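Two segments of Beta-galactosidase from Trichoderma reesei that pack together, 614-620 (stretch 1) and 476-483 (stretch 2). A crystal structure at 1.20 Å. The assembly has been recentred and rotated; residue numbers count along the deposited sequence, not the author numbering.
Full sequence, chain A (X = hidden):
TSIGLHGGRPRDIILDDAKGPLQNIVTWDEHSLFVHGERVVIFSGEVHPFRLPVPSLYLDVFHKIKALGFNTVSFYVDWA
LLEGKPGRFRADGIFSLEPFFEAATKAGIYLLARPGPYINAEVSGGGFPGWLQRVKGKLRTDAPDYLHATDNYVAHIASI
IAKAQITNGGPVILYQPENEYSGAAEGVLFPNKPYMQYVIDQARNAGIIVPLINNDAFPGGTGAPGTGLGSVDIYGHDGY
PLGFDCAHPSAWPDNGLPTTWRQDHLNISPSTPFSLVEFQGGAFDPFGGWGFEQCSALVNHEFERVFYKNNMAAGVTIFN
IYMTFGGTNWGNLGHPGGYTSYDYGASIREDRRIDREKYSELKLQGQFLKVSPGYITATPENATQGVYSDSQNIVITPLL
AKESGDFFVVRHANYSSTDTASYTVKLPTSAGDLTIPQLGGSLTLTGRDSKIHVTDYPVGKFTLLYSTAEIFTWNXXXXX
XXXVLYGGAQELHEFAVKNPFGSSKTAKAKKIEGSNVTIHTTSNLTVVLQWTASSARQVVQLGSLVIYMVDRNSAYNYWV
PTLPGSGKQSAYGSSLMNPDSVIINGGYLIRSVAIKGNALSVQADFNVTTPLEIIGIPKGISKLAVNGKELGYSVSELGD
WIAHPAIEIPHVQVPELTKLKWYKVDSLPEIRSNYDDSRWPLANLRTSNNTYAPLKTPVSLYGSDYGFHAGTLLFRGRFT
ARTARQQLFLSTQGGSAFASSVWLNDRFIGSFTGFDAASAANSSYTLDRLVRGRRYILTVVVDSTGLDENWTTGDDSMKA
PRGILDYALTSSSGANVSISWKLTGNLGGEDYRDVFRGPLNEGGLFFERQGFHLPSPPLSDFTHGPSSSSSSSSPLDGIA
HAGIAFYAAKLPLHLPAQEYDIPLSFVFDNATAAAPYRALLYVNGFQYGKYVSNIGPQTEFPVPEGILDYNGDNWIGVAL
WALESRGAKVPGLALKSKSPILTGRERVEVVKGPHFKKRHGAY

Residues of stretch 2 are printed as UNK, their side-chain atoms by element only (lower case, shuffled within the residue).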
# COMPACT_ATOMS: atom_id res chain seq x y z
N ILE A 614 -23.45 -1.35 22.21
CA ILE A 614 -24.17 -1.16 20.95
C ILE A 614 -25.17 -0.04 21.11
O ILE A 614 -26.00 -0.11 22.02
CB ILE A 614 -24.94 -2.44 20.58
CG1 ILE A 614 -24.12 -3.68 20.87
CG2 ILE A 614 -25.37 -2.37 19.12
CD1 ILE A 614 -23.00 -3.99 19.99
N ILE A 615 -25.04 0.96 20.28
CA ILE A 615 -25.87 2.18 20.38
C ILE A 615 -26.71 2.32 19.15
O ILE A 615 -26.15 2.29 18.02
CB ILE A 615 -24.94 3.39 20.60
CG1 ILE A 615 -24.13 3.25 21.91
CG2 ILE A 615 -25.70 4.71 20.56
CD1 ILE A 615 -22.89 4.14 21.95
N GLY A 616 -28.01 2.43 19.30
CA GLY A 616 -28.90 2.56 18.15
C GLY A 616 -29.44 1.23 17.71
O GLY A 616 -29.22 0.79 16.59
N ILE A 617 -30.13 0.52 18.57
CA ILE A 617 -30.69 -0.78 18.22
C ILE A 617 -31.84 -0.67 17.23
O ILE A 617 -32.76 0.05 17.57
CB ILE A 617 -31.18 -1.44 19.55
CG1 ILE A 617 -30.12 -1.41 20.66
CG2 ILE A 617 -31.70 -2.82 19.20
CD1 ILE A 617 -28.81 -1.97 20.24
N PRO A 618 -31.81 -1.34 16.07
CA PRO A 618 -32.92 -1.17 15.12
C PRO A 618 -34.21 -1.67 15.78
O PRO A 618 -34.29 -2.53 16.70
CB PRO A 618 -32.51 -2.02 13.93
CG PRO A 618 -31.09 -2.37 14.13
CD PRO A 618 -30.78 -2.26 15.61
N LYS A 619 -35.30 -1.08 15.28
CA LYS A 619 -36.62 -1.40 15.81
C LYS A 619 -36.94 -2.87 15.73
O LYS A 619 -36.69 -3.49 14.69
CB LYS A 619 -37.69 -0.63 15.04
CG LYS A 619 -39.01 -0.54 15.79
CD LYS A 619 -39.42 0.94 15.92
CE LYS A 619 -40.05 1.20 17.28
NZ LYS A 619 -39.36 2.30 18.01
N GLY A 620 -37.52 -3.47 16.76
CA GLY A 620 -37.88 -4.88 16.59
C GLY A 620 -36.75 -5.85 16.87
O GLY A 620 -36.92 -7.08 16.87
N UNK A 476 -29.82 9.40 13.16
CA UNK A 476 -31.21 9.42 13.59
C UNK A 476 -31.69 7.97 13.64
O UNK A 476 -31.84 7.35 12.59
o UNK A 476 -33.86 12.22 11.76
c UNK A 476 -34.38 11.26 12.38
o UNK A 476 -35.60 11.05 12.49
c UNK A 476 -33.49 10.28 13.08
c UNK A 476 -32.02 10.27 12.60
N UNK A 477 -31.94 7.40 14.80
CA UNK A 477 -32.47 6.07 15.02
C UNK A 477 -33.96 6.20 15.26
O UNK A 477 -34.54 7.28 15.30
c UNK A 477 -30.28 5.27 15.97
c UNK A 477 -29.34 6.00 16.70
c UNK A 477 -29.82 4.41 15.01
c UNK A 477 -27.52 4.96 15.54
c UNK A 477 -31.77 5.41 16.20
c UNK A 477 -27.99 5.85 16.49
c UNK A 477 -28.46 4.30 14.77
N UNK A 478 -34.63 5.07 15.41
CA UNK A 478 -36.10 5.22 15.41
C UNK A 478 -36.60 5.96 16.64
O UNK A 478 -37.67 6.57 16.62
c UNK A 478 -36.71 3.84 15.26
N UNK A 479 -35.88 5.99 17.76
CA UNK A 479 -36.42 6.53 19.01
C UNK A 479 -35.57 7.66 19.56
O UNK A 479 -35.92 8.40 20.48
o UNK A 479 -34.21 2.62 19.66
c UNK A 479 -36.54 5.34 19.96
o UNK A 479 -34.18 4.24 18.24
c UNK A 479 -35.27 4.64 20.36
c UNK A 479 -34.52 3.81 19.36
N UNK A 480 -34.38 7.85 19.02
CA UNK A 480 -33.46 8.85 19.50
C UNK A 480 -32.54 9.27 18.32
O UNK A 480 -32.37 8.50 17.37
c UNK A 480 -32.57 8.41 20.65
c UNK A 480 -31.76 7.13 20.59
c UNK A 480 -30.00 5.61 21.75
n UNK A 480 -29.03 5.57 22.93
c UNK A 480 -30.77 6.94 21.74
N UNK A 481 -31.97 10.44 18.44
CA UNK A 481 -30.85 10.86 17.58
C UNK A 481 -29.59 10.83 18.43
O UNK A 481 -29.64 11.31 19.56
c UNK A 481 -30.00 12.75 16.10
o UNK A 481 -32.29 12.21 16.17
c UNK A 481 -31.11 12.26 17.00
N UNK A 482 -28.52 10.25 17.92
CA UNK A 482 -27.29 10.15 18.68
C UNK A 482 -26.22 10.98 18.02
O UNK A 482 -26.09 10.94 16.78
c UNK A 482 -27.80 7.92 19.64
c UNK A 482 -25.42 8.57 19.21
c UNK A 482 -26.86 8.68 18.73
N UNK A 483 -25.46 11.74 18.80
CA UNK A 483 -24.33 12.53 18.32
C UNK A 483 -23.12 12.16 19.20
O UNK A 483 -23.28 12.12 20.42
c UNK A 483 -23.52 15.00 18.25
c UNK A 483 -23.98 16.42 18.60
c UNK A 483 -23.04 14.96 16.80
c UNK A 483 -24.66 14.02 18.50
O HOH W 1 -33.06 2.50 15.24

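Position 476 carries three carbons in a row, the third bearing two oxygens, which is a carboxylate on a two-carbon arm. Its side chain stays 10.0 Å from stretch 1 and touches nothing there, so the chemistry alone names it: Glu 476.

Position 477 has one carbon leading to a closed ring of six carbons with no heteroatom. Its CA-to-CB bond points toward stretch 1, and the ring lies flat beneath the CA of Gly 616. A six-carbon ring without a hydroxyl is Phe 477. The CA of Gly 616 sits 3.5 Å from the centroid of the Phe 477 ring and 2° off the ring normal, a CH-pi contact almost perfectly centred on the face. The backbone N of Phe 477 also donates to the backbone O of position 480 at 2.8 Å, tying together the two ends of a tight turn.

Position 478 shows a single side-chain carbon, pointing toward stretch 1 and lying 4.0 Å from CD of Lys 619. One carbon means Ala 478. Here the long aliphatic part of an exposed lysine reaches a short partner.

At position 479, three carbons again end in two oxygens, but unlike the first carboxylate this one approaches stretch 1. This is Glu 479, with chi1 in p and chi2 in m. Its OE2 comes within 3.6 Å of the backbone O of Ile 617; two acceptors face each other there, so the approach is proximity, not a bond. OE1 is buried by the contact and has no partner in the model, a cost the interface carries.

Position 480 holds four carbons in a row ending in nitrogen, the pattern of Lys 480. Chi1 is p and the rest of the chain is extended through three t torsions, so although CB points sideways the end comes nearer to stretch 1: NZ lies 4.2 Å from CG2 of Ile 615. That amine is hydrogen-bonded elsewhere in the structure.

Position 481 has one carbon bearing an oxygen and a carbon, Thr 481; it is out of reach of stretch 1.

At position 482 a carbon forks into two methyls, and one of them meets Ile 615: Val 482, whose CG2 packs 3.9 Å from CG2 of Ile 615.

Position 483 has four carbons forked at the second, Leu 483, also out of reach.

The contact works through shape, with no direct hydrogen bond between the stretches and 343 Å² buried in all. Its centre is a glycine on an aromatic face. An ideal CB on Gly 616 would fall 2.3 Å from CZ of Phe 477, and its phi/psi of 94/59 independently calls for glycine, so backbone and packing make the same demand. Val 482 and Ile 615 add an apolar touch, and one water bridges the backbones, accepting from N of Ala 478 at 3.0 Å and donating weakly to O of Ile 617 at 3.4 Å.

Stretch 2 (476-483) EFAEKTVL
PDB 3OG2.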